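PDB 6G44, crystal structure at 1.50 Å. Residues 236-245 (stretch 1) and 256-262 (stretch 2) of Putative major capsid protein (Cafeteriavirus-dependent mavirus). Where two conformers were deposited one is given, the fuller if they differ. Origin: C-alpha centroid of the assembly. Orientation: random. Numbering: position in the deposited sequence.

Stretch 1, residues 236-245: FKPENMIGIA
Stretch 2 (256-262) DFEVDIT

Stretch 1 enters as loop, makes one short helical turn over 238-241, and continues as a strand from Ile242 to Ile244. Lys237, at the N-cap position (phi/psi -118/163), anchors that turn through its O, which accepts from Asn240 N at 3.0 Å; Pro238 O then takes Ile242 N at 2.9 Å, just where the chain leaves helical angles. Stretch 2 is extended, a strand from Glu258 to Thr262. Register runs antiparallel: CA to CA, Lys237 lies 6.7 Å from Ile261, Pro238 6.1 Å from Val259, and Ile244 8.7 Å from Phe257. No hydrogen bond crosses, so apolar packing carries the contact.

Side chains alternate along stretch 2, beginning just before the strand: Phe257, Val259 and Ile261 point toward stretch 1, Glu258 and Asp260 away. Pro238 (C-gamma exo) packs against two of these, CB 3.6 Å from Val259 CG1 (chi1 t) and CD 3.8 Å from Ile261 CG1 (m, m), while its CG lies 3.4 Å from Val259 O. Met241 (m, t, m) brings CE to 3.8 Å from Ile261 CD1. Ile242 (m, m) approaches Val259, CG1 to CG1 4.3 Å. Ile244 (m, t) sets CG2 over one face of the Phe257 ring (chi1 m, chi2 -78°), 3.8 Å from Phe257 CE2, a CH-pi contact; its CD1 lies 3.9 Å from Phe257 CD2 and 4.3 Å from Val259 CG2.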

# COMPACT_ATOMS: atom_id res chain seq x y z
N PHE C 236 -15.91 -22.85 18.17
CA PHE C 236 -14.87 -23.14 17.13
C PHE C 236 -15.39 -24.28 16.26
O PHE C 236 -14.84 -25.40 16.26
CB PHE C 236 -13.53 -23.45 17.75
CG PHE C 236 -12.99 -22.33 18.57
CD1 PHE C 236 -13.27 -22.19 19.93
CD2 PHE C 236 -12.19 -21.35 17.97
CE1 PHE C 236 -12.76 -21.16 20.67
CE2 PHE C 236 -11.69 -20.31 18.73
CZ PHE C 236 -11.95 -20.21 20.07
N LYS C 237 -16.43 -23.96 15.53
CA LYS C 237 -17.16 -24.92 14.73
C LYS C 237 -17.05 -24.54 13.28
O LYS C 237 -16.69 -23.41 12.97
CB LYS C 237 -18.60 -24.97 15.18
CG LYS C 237 -19.43 -23.74 14.93
CD LYS C 237 -20.73 -23.86 15.72
CE LYS C 237 -21.70 -22.79 15.28
NZ LYS C 237 -22.86 -22.73 16.21
N PRO C 238 -17.36 -25.47 12.38
CA PRO C 238 -17.08 -25.25 10.97
C PRO C 238 -17.73 -23.99 10.39
O PRO C 238 -17.06 -23.26 9.63
CB PRO C 238 -17.62 -26.52 10.33
CG PRO C 238 -17.41 -27.55 11.36
CD PRO C 238 -17.82 -26.85 12.61
N GLU C 239 -18.96 -23.67 10.74
CA GLU C 239 -19.60 -22.47 10.19
C GLU C 239 -18.91 -21.18 10.61
O GLU C 239 -19.05 -20.16 9.96
CB GLU C 239 -21.08 -22.43 10.60
CG GLU C 239 -21.87 -21.32 9.96
CD GLU C 239 -23.37 -21.52 9.96
OE1 GLU C 239 -23.86 -22.43 10.68
OE2 GLU C 239 -24.06 -20.75 9.26
N ASN C 240 -18.24 -21.18 11.75
CA ASN C 240 -17.49 -20.01 12.19
C ASN C 240 -16.11 -19.89 11.59
O ASN C 240 -15.65 -18.76 11.38
CB ASN C 240 -17.47 -19.94 13.70
CG ASN C 240 -18.83 -19.57 14.26
OD1 ASN C 240 -19.64 -18.94 13.58
ND2 ASN C 240 -19.09 -19.96 15.50
N MET C 241 -15.48 -20.99 11.26
CA MET C 241 -14.06 -21.01 10.86
C MET C 241 -13.78 -21.32 9.41
O MET C 241 -12.84 -20.78 8.87
CB MET C 241 -13.26 -22.02 11.72
CG MET C 241 -13.31 -21.73 13.19
SD MET C 241 -12.14 -22.70 14.14
CE MET C 241 -12.72 -24.35 13.81
N ILE C 242 -14.49 -22.27 8.80
CA ILE C 242 -14.12 -22.88 7.55
C ILE C 242 -14.80 -22.22 6.36
O ILE C 242 -16.00 -22.01 6.34
CB ILE C 242 -14.47 -24.40 7.59
CG1 ILE C 242 -13.77 -25.07 8.80
CG2 ILE C 242 -14.12 -25.10 6.28
CD1 ILE C 242 -12.25 -25.14 8.71
N GLY C 243 -13.98 -21.87 5.38
CA GLY C 243 -14.46 -21.40 4.09
C GLY C 243 -14.23 -22.34 2.94
O GLY C 243 -13.15 -22.93 2.81
N ILE C 244 -15.27 -22.51 2.11
CA ILE C 244 -15.24 -23.37 0.93
C ILE C 244 -15.81 -22.57 -0.23
O ILE C 244 -16.91 -22.05 -0.13
CB ILE C 244 -16.04 -24.69 1.13
CG1 ILE C 244 -15.52 -25.45 2.36
CG2 ILE C 244 -15.91 -25.54 -0.12
CD1 ILE C 244 -16.37 -26.64 2.78
N ALA C 245 -15.02 -22.45 -1.30
CA ALA C 245 -15.46 -21.76 -2.51
C ALA C 245 -16.79 -22.32 -3.03
O ALA C 245 -17.06 -23.52 -2.94
CB ALA C 245 -14.42 -21.84 -3.59
N ASP C 256 -25.12 -29.55 0.75
CA ASP C 256 -23.99 -28.76 1.30
C ASP C 256 -22.92 -29.75 1.80
O ASP C 256 -23.15 -30.95 1.93
CB ASP C 256 -24.45 -27.81 2.45
CG ASP C 256 -23.56 -26.51 2.62
OD1 ASP C 256 -22.48 -26.36 1.96
OD2 ASP C 256 -23.96 -25.65 3.47
N PHE C 257 -21.75 -29.21 2.08
CA PHE C 257 -20.67 -29.98 2.66
C PHE C 257 -20.98 -30.27 4.10
O PHE C 257 -21.70 -29.53 4.73
CB PHE C 257 -19.36 -29.21 2.49
CG PHE C 257 -19.08 -28.87 1.07
CD1 PHE C 257 -18.58 -29.84 0.20
CD2 PHE C 257 -19.41 -27.62 0.54
CE1 PHE C 257 -18.37 -29.56 -1.14
CE2 PHE C 257 -19.23 -27.35 -0.81
CZ PHE C 257 -18.71 -28.32 -1.64
N GLU C 258 -20.44 -31.38 4.60
CA GLU C 258 -20.53 -31.72 6.02
C GLU C 258 -19.12 -31.66 6.55
O GLU C 258 -18.23 -32.30 5.99
CB GLU C 258 -21.09 -33.14 6.15
CG GLU C 258 -21.18 -33.67 7.57
CD GLU C 258 -21.70 -35.11 7.65
OE1 GLU C 258 -22.31 -35.61 6.68
OE2 GLU C 258 -21.48 -35.74 8.70
N VAL C 259 -18.90 -30.87 7.60
CA VAL C 259 -17.56 -30.63 8.11
C VAL C 259 -17.56 -30.93 9.59
O VAL C 259 -18.50 -30.56 10.30
CB VAL C 259 -17.13 -29.17 7.86
CG1 VAL C 259 -15.73 -28.93 8.39
CG2 VAL C 259 -17.23 -28.84 6.37
N ASP C 260 -16.53 -31.64 10.04
CA ASP C 260 -16.34 -32.01 11.45
C ASP C 260 -14.99 -31.52 11.96
O ASP C 260 -14.01 -31.70 11.27
CB ASP C 260 -16.34 -33.54 11.57
CG ASP C 260 -17.70 -34.15 11.24
OD1 ASP C 260 -18.71 -33.61 11.71
OD2 ASP C 260 -17.73 -35.16 10.54
N ILE C 261 -14.95 -31.00 13.19
CA ILE C 261 -13.71 -30.59 13.87
C ILE C 261 -13.34 -31.65 14.90
O ILE C 261 -14.20 -32.09 15.69
CB ILE C 261 -13.92 -29.24 14.59
CG1 ILE C 261 -14.43 -28.17 13.60
CG2 ILE C 261 -12.66 -28.77 15.33
CD1 ILE C 261 -13.48 -27.80 12.47
N THR C 262 -12.08 -32.04 14.87
CA THR C 262 -11.53 -32.97 15.86
C THR C 262 -10.17 -32.49 16.31
O THR C 262 -9.52 -31.67 15.65
CB THR C 262 -11.42 -34.41 15.30
OG1 THR C 262 -10.52 -34.46 14.18
CG2 THR C 262 -12.80 -34.94 14.91